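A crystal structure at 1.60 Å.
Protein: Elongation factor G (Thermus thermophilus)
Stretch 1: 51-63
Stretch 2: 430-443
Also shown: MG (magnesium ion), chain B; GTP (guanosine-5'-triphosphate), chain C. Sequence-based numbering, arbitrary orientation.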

# COMPACT_ATOMS: atom_id res chain seq x y z
N TYR A 51 -1.58 17.60 8.91
CA TYR A 51 -2.62 18.24 9.71
C TYR A 51 -3.56 17.27 10.44
O TYR A 51 -4.22 17.67 11.39
CB TYR A 51 -3.43 19.22 8.85
CG TYR A 51 -4.33 18.55 7.84
CD1 TYR A 51 -5.57 18.03 8.21
CD2 TYR A 51 -3.93 18.42 6.51
CE1 TYR A 51 -6.40 17.39 7.31
CE2 TYR A 51 -4.75 17.77 5.59
CZ TYR A 51 -5.98 17.26 5.98
OH TYR A 51 -6.82 16.65 5.05
N THR A 52 -3.65 16.01 10.01
CA THR A 52 -4.53 15.09 10.74
C THR A 52 -3.88 14.72 12.07
O THR A 52 -2.66 14.85 12.23
CB THR A 52 -4.79 13.78 9.98
OG1 THR A 52 -3.56 13.06 9.84
CG2 THR A 52 -5.42 14.06 8.61
N PRO A 53 -4.68 14.30 13.05
CA PRO A 53 -4.12 13.93 14.34
C PRO A 53 -3.06 12.84 14.24
O PRO A 53 -2.06 12.83 14.97
CB PRO A 53 -5.34 13.44 15.14
CG PRO A 53 -6.45 14.24 14.56
CD PRO A 53 -6.15 14.21 13.06
N GLU A 54 -3.27 11.91 13.31
CA GLU A 54 -2.36 10.79 13.15
C GLU A 54 -1.02 11.27 12.61
O GLU A 54 0.04 10.83 13.08
CB GLU A 54 -2.97 9.76 12.21
CG GLU A 54 -4.31 9.12 12.73
CD GLU A 54 -5.49 10.10 12.79
OE1 GLU A 54 -5.66 10.93 11.86
OE2 GLU A 54 -6.27 10.04 13.79
N ALA A 55 -1.05 12.15 11.62
CA ALA A 55 0.20 12.68 11.04
C ALA A 55 1.02 13.43 12.07
O ALA A 55 2.24 13.29 12.11
CB ALA A 55 -0.11 13.61 9.86
N LYS A 56 0.36 14.23 12.89
CA LYS A 56 1.07 15.00 13.89
C LYS A 56 1.57 14.13 15.04
O LYS A 56 2.73 14.24 15.42
CB LYS A 56 0.17 16.14 14.38
CG LYS A 56 -0.17 17.13 13.24
CD LYS A 56 -1.37 18.02 13.59
CE LYS A 56 -1.04 19.04 14.64
NZ LYS A 56 -2.23 19.90 14.89
N LEU A 57 0.72 13.24 15.55
CA LEU A 57 1.13 12.39 16.66
C LEU A 57 2.35 11.55 16.30
O LEU A 57 3.32 11.45 17.07
CB LEU A 57 -0.02 11.46 17.07
CG LEU A 57 0.33 10.52 18.21
CD1 LEU A 57 0.58 11.34 19.48
CD2 LEU A 57 -0.81 9.53 18.41
N HIS A 58 2.33 10.96 15.11
CA HIS A 58 3.43 10.10 14.69
C HIS A 58 4.55 10.84 13.97
O HIS A 58 5.53 10.22 13.56
CB HIS A 58 2.89 8.97 13.83
CG HIS A 58 2.01 8.03 14.58
ND1 HIS A 58 2.51 7.01 15.36
CD2 HIS A 58 0.66 7.99 14.74
CE1 HIS A 58 1.51 6.39 15.97
NE2 HIS A 58 0.38 6.97 15.61
N ARG A 59 4.40 12.15 13.82
CA ARG A 59 5.40 13.00 13.17
C ARG A 59 5.85 12.41 11.83
O ARG A 59 7.04 12.32 11.53
CB ARG A 59 6.60 13.21 14.11
CG ARG A 59 6.26 14.02 15.38
CD ARG A 59 5.93 15.46 15.03
NE ARG A 59 5.95 16.40 16.16
CZ ARG A 59 4.89 17.08 16.60
NH1 ARG A 59 3.69 16.92 16.05
NH2 ARG A 59 5.04 17.99 17.56
N THR A 60 4.87 12.00 11.02
CA THR A 60 5.16 11.43 9.71
C THR A 60 3.96 11.72 8.82
O THR A 60 2.84 11.86 9.31
CB THR A 60 5.41 9.90 9.81
OG1 THR A 60 5.88 9.41 8.54
CG2 THR A 60 4.13 9.15 10.17
N THR A 61 4.18 11.82 7.52
CA THR A 61 3.08 12.08 6.62
C THR A 61 2.26 10.81 6.41
O THR A 61 2.66 9.89 5.69
CB THR A 61 3.66 12.63 5.29
OG1 THR A 61 4.26 13.89 5.57
CG2 THR A 61 2.56 12.84 4.24
N VAL A 62 1.09 10.78 7.04
CA VAL A 62 0.18 9.64 6.95
C VAL A 62 -0.70 9.80 5.72
O VAL A 62 -1.10 8.81 5.09
CB VAL A 62 -0.71 9.59 8.22
CG1 VAL A 62 -1.80 8.52 8.10
CG2 VAL A 62 0.18 9.35 9.43
N ARG A 63 -1.00 11.06 5.39
CA ARG A 63 -1.86 11.38 4.26
C ARG A 63 -1.21 12.41 3.36
O ARG A 63 -0.70 13.43 3.83
CB ARG A 63 -3.18 11.96 4.77
CG ARG A 63 -3.92 11.10 5.81
CD ARG A 63 -4.35 9.76 5.26
NE ARG A 63 -5.39 9.95 4.23
CZ ARG A 63 -5.85 8.97 3.45
NH1 ARG A 63 -5.38 7.73 3.57
NH2 ARG A 63 -6.79 9.23 2.55
N GLU A 430 2.14 -2.35 11.39
CA GLU A 430 1.73 -1.97 12.74
C GLU A 430 1.35 -0.48 12.81
O GLU A 430 0.35 -0.11 13.41
CB GLU A 430 2.88 -2.30 13.72
CG GLU A 430 2.53 -2.05 15.18
CD GLU A 430 3.60 -2.48 16.18
OE1 GLU A 430 4.72 -2.86 15.76
OE2 GLU A 430 3.31 -2.44 17.40
N LEU A 431 2.16 0.38 12.19
CA LEU A 431 1.89 1.80 12.20
C LEU A 431 0.62 2.08 11.42
O LEU A 431 -0.22 2.88 11.86
CB LEU A 431 3.08 2.58 11.60
CG LEU A 431 2.84 4.08 11.39
CD1 LEU A 431 2.56 4.78 12.73
CD2 LEU A 431 4.06 4.69 10.72
N HIS A 432 0.45 1.42 10.28
CA HIS A 432 -0.77 1.64 9.50
C HIS A 432 -2.01 1.37 10.37
O HIS A 432 -2.92 2.20 10.45
CB HIS A 432 -0.77 0.72 8.27
CG HIS A 432 -1.93 0.93 7.35
ND1 HIS A 432 -2.41 -0.07 6.53
CD2 HIS A 432 -2.70 2.02 7.11
CE1 HIS A 432 -3.43 0.40 5.83
NE2 HIS A 432 -3.63 1.66 6.16
N LEU A 433 -2.03 0.21 11.03
CA LEU A 433 -3.19 -0.16 11.86
C LEU A 433 -3.36 0.78 13.04
O LEU A 433 -4.49 1.10 13.44
CB LEU A 433 -3.02 -1.61 12.32
CG LEU A 433 -3.20 -2.63 11.20
CD1 LEU A 433 -2.77 -4.01 11.69
CD2 LEU A 433 -4.66 -2.65 10.71
N ALA A 434 -2.26 1.27 13.60
CA ALA A 434 -2.37 2.21 14.70
C ALA A 434 -3.06 3.49 14.21
O ALA A 434 -3.92 4.04 14.90
CB ALA A 434 -0.96 2.55 15.27
N THR A 435 -2.70 3.95 13.02
CA THR A 435 -3.34 5.17 12.51
C THR A 435 -4.81 4.94 12.20
O THR A 435 -5.59 5.89 12.26
CB THR A 435 -2.62 5.76 11.25
OG1 THR A 435 -2.68 4.85 10.14
CG2 THR A 435 -1.16 6.09 11.60
N ALA A 436 -5.19 3.71 11.88
CA ALA A 436 -6.61 3.42 11.60
C ALA A 436 -7.39 3.45 12.92
O ALA A 436 -8.51 3.95 12.97
CB ALA A 436 -6.76 2.04 10.94
N LYS A 437 -6.81 2.88 13.97
CA LYS A 437 -7.47 2.89 15.27
C LYS A 437 -7.68 4.34 15.71
O LYS A 437 -8.74 4.70 16.23
CB LYS A 437 -6.59 2.16 16.29
CG LYS A 437 -7.15 2.19 17.71
CD LYS A 437 -6.31 1.32 18.64
CE LYS A 437 -6.90 1.38 20.06
NZ LYS A 437 -5.97 0.76 21.04
N GLU A 438 -6.65 5.15 15.52
CA GLU A 438 -6.72 6.56 15.87
C GLU A 438 -7.76 7.29 15.04
O GLU A 438 -8.45 8.16 15.55
CB GLU A 438 -5.34 7.22 15.67
CG GLU A 438 -4.32 6.70 16.67
CD GLU A 438 -2.88 7.01 16.28
OE1 GLU A 438 -2.64 8.00 15.56
OE2 GLU A 438 -1.97 6.27 16.73
N ARG A 439 -7.85 6.95 13.75
CA ARG A 439 -8.81 7.63 12.91
C ARG A 439 -10.24 7.31 13.34
O ARG A 439 -11.08 8.21 13.33
CB ARG A 439 -8.57 7.27 11.43
CG ARG A 439 -9.33 8.19 10.48
CD ARG A 439 -8.93 9.63 10.68
NE ARG A 439 -9.28 10.47 9.53
CZ ARG A 439 -9.18 11.79 9.53
NH1 ARG A 439 -8.75 12.43 10.63
NH2 ARG A 439 -9.47 12.49 8.44
N LEU A 440 -10.51 6.06 13.72
CA LEU A 440 -11.83 5.67 14.20
C LEU A 440 -12.13 6.52 15.46
O LEU A 440 -13.26 6.98 15.66
CB LEU A 440 -11.85 4.17 14.51
CG LEU A 440 -11.80 3.32 13.23
CD1 LEU A 440 -11.57 1.85 13.54
CD2 LEU A 440 -13.14 3.50 12.48
N GLN A 441 -11.11 6.73 16.29
CA GLN A 441 -11.28 7.57 17.49
C GLN A 441 -11.65 9.02 17.08
O GLN A 441 -12.45 9.68 17.75
CB GLN A 441 -9.97 7.54 18.30
CG GLN A 441 -9.83 8.58 19.41
CD GLN A 441 -8.43 8.54 20.04
OE1 GLN A 441 -7.39 8.57 19.33
NE2 GLN A 441 -8.38 8.45 21.36
N ASP A 442 -11.07 9.53 15.99
CA ASP A 442 -11.39 10.88 15.54
C ASP A 442 -12.85 10.95 15.14
O ASP A 442 -13.46 12.01 15.24
CB ASP A 442 -10.58 11.29 14.30
CG ASP A 442 -9.10 11.32 14.54
OD1 ASP A 442 -8.67 11.36 15.71
OD2 ASP A 442 -8.34 11.32 13.53
N TYR A 443 -13.37 9.82 14.66
CA TYR A 443 -14.76 9.74 14.22
C TYR A 443 -15.70 9.46 15.40
O TYR A 443 -16.91 9.29 15.20
CB TYR A 443 -14.95 8.66 13.17
CG TYR A 443 -14.18 8.88 11.86
CD1 TYR A 443 -13.92 10.16 11.40
CD2 TYR A 443 -13.77 7.80 11.09
CE1 TYR A 443 -13.27 10.37 10.17
CE2 TYR A 443 -13.12 7.99 9.86
CZ TYR A 443 -12.89 9.27 9.41
OH TYR A 443 -12.32 9.48 8.17
MG MG B . 6.28 14.16 5.37
PG GTP C . 7.90 11.42 6.19
O1G GTP C . 7.71 10.75 7.64
O2G GTP C . 6.60 12.27 5.82
O3G GTP C . 8.25 10.43 5.14
O3B GTP C . 9.11 12.46 6.46
PB GTP C . 9.50 13.67 5.49
O1B GTP C . 10.26 13.12 4.34
O2B GTP C . 8.30 14.49 5.19
O3A GTP C . 10.57 14.46 6.38
PA GTP C . 10.22 15.71 7.32
O1A GTP C . 10.05 16.91 6.48
O2A GTP C . 9.11 15.32 8.23
O5' GTP C . 11.57 15.90 8.17
C5' GTP C . 11.87 14.95 9.20
C4' GTP C . 12.96 15.51 10.11
O4' GTP C . 14.05 15.90 9.26
C3' GTP C . 12.47 16.78 10.80
O3' GTP C . 13.10 16.91 12.07
C2' GTP C . 12.95 17.88 9.86
O2' GTP C . 13.17 19.08 10.60
C1' GTP C . 14.31 17.29 9.49
N9 GTP C . 14.89 17.88 8.25
C8 GTP C . 14.28 17.96 7.07
N7 GTP C . 15.14 18.42 6.16
C5 GTP C . 16.30 18.65 6.77
C6 GTP C . 17.53 19.12 6.34
O6 GTP C . 17.75 19.39 5.16
N1 GTP C . 18.56 19.25 7.28
C2 GTP C . 18.34 18.91 8.62
N2 GTP C . 19.31 19.03 9.52
N3 GTP C . 17.13 18.45 9.00
C4 GTP C . 16.14 18.31 8.11
O HOH W 1 6.39 14.78 7.37
O HOH W 2 6.13 13.76 3.32

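A buried carboxylate is costly unless its charge is balanced or neutralised by a proton, and the contact between residues 51-63 and 430-443 of elongation factor G is a compact example of both. The short helix 53-57 crosses the long helix 430-442 at 130° between their N-to-C directions, and Glu-54 fits, knob into hole, among Thr-435, Glu-438, Arg-439 and Asp-442. The polar end of this knob lies 2.4 Å from a second acid, measured from Glu-54 OE2 to Asp-442 OD2. Two charged carboxylates would repel each other at that range; so close an approach suggests that one acid group is protonated and donates to the other, although the coordinates do not say which.

Arg-439 supplies positive charge to both acids, but on different terms. Arg-439 NH1 donates to Asp-442 OD2 at 3.1 Å with an N-H...O angle of 161°, a salt bridge between residues three apart in the helix that combines charge with a well-directed hydrogen bond. Toward Glu-54 OE1 the same Arg-439 NH1 stands 3.6 Å away, and the oxygen lies well out of the guanidinium plane, so this longer salt bridge rests on charge alone. Arg-439 NE and NH2 are satisfied elsewhere in the structure. The backbone of the long helix gives the Glu-54 carboxylate no hydrogen bond: Arg-439 N is 3.5 Å from Glu-54 OE2 at a poor angle, and is already committed to Thr-435 O at 2.9 Å.

The one clear hydrogen bond across the contact lies farther along. His-58 NE2 donates to Glu-438 OE2 at 2.7 Å and 170°, nearly straight, with the acceptor near the plane of the imidazole as a ring N-H requires. Over one face of that ring, Leu-431 CD1 sits 3.7 Å from the His-58 ring centroid, 23° off the normal, in a CH-pi contact. Beside it, Val-62 CG2 packs against Thr-435 CG2 at 4.1 Å. Thr-435 turns its methyl to Val-62, while its hydroxyl is satisfied within its own helix, Thr-435 OG1 donating to His-432 O at 2.7 Å.

The short helix of stretch 1 has both ends satisfied locally. Thr-52 OG1 caps the helix by accepting from Ala-55 N at 3.2 Å, and a Schellman motif closes it, with Thr-60 N bonded to Ala-55 O at 3.1 Å and Arg-59 turning to positive phi. The same Thr-60 also reaches the nucleotide, Thr-60 OG1 donating to GTP O1G at a very short 2.4 Å, and the next residue binds the magnesium ion MG through Thr-61 OG1 at 2.0 Å.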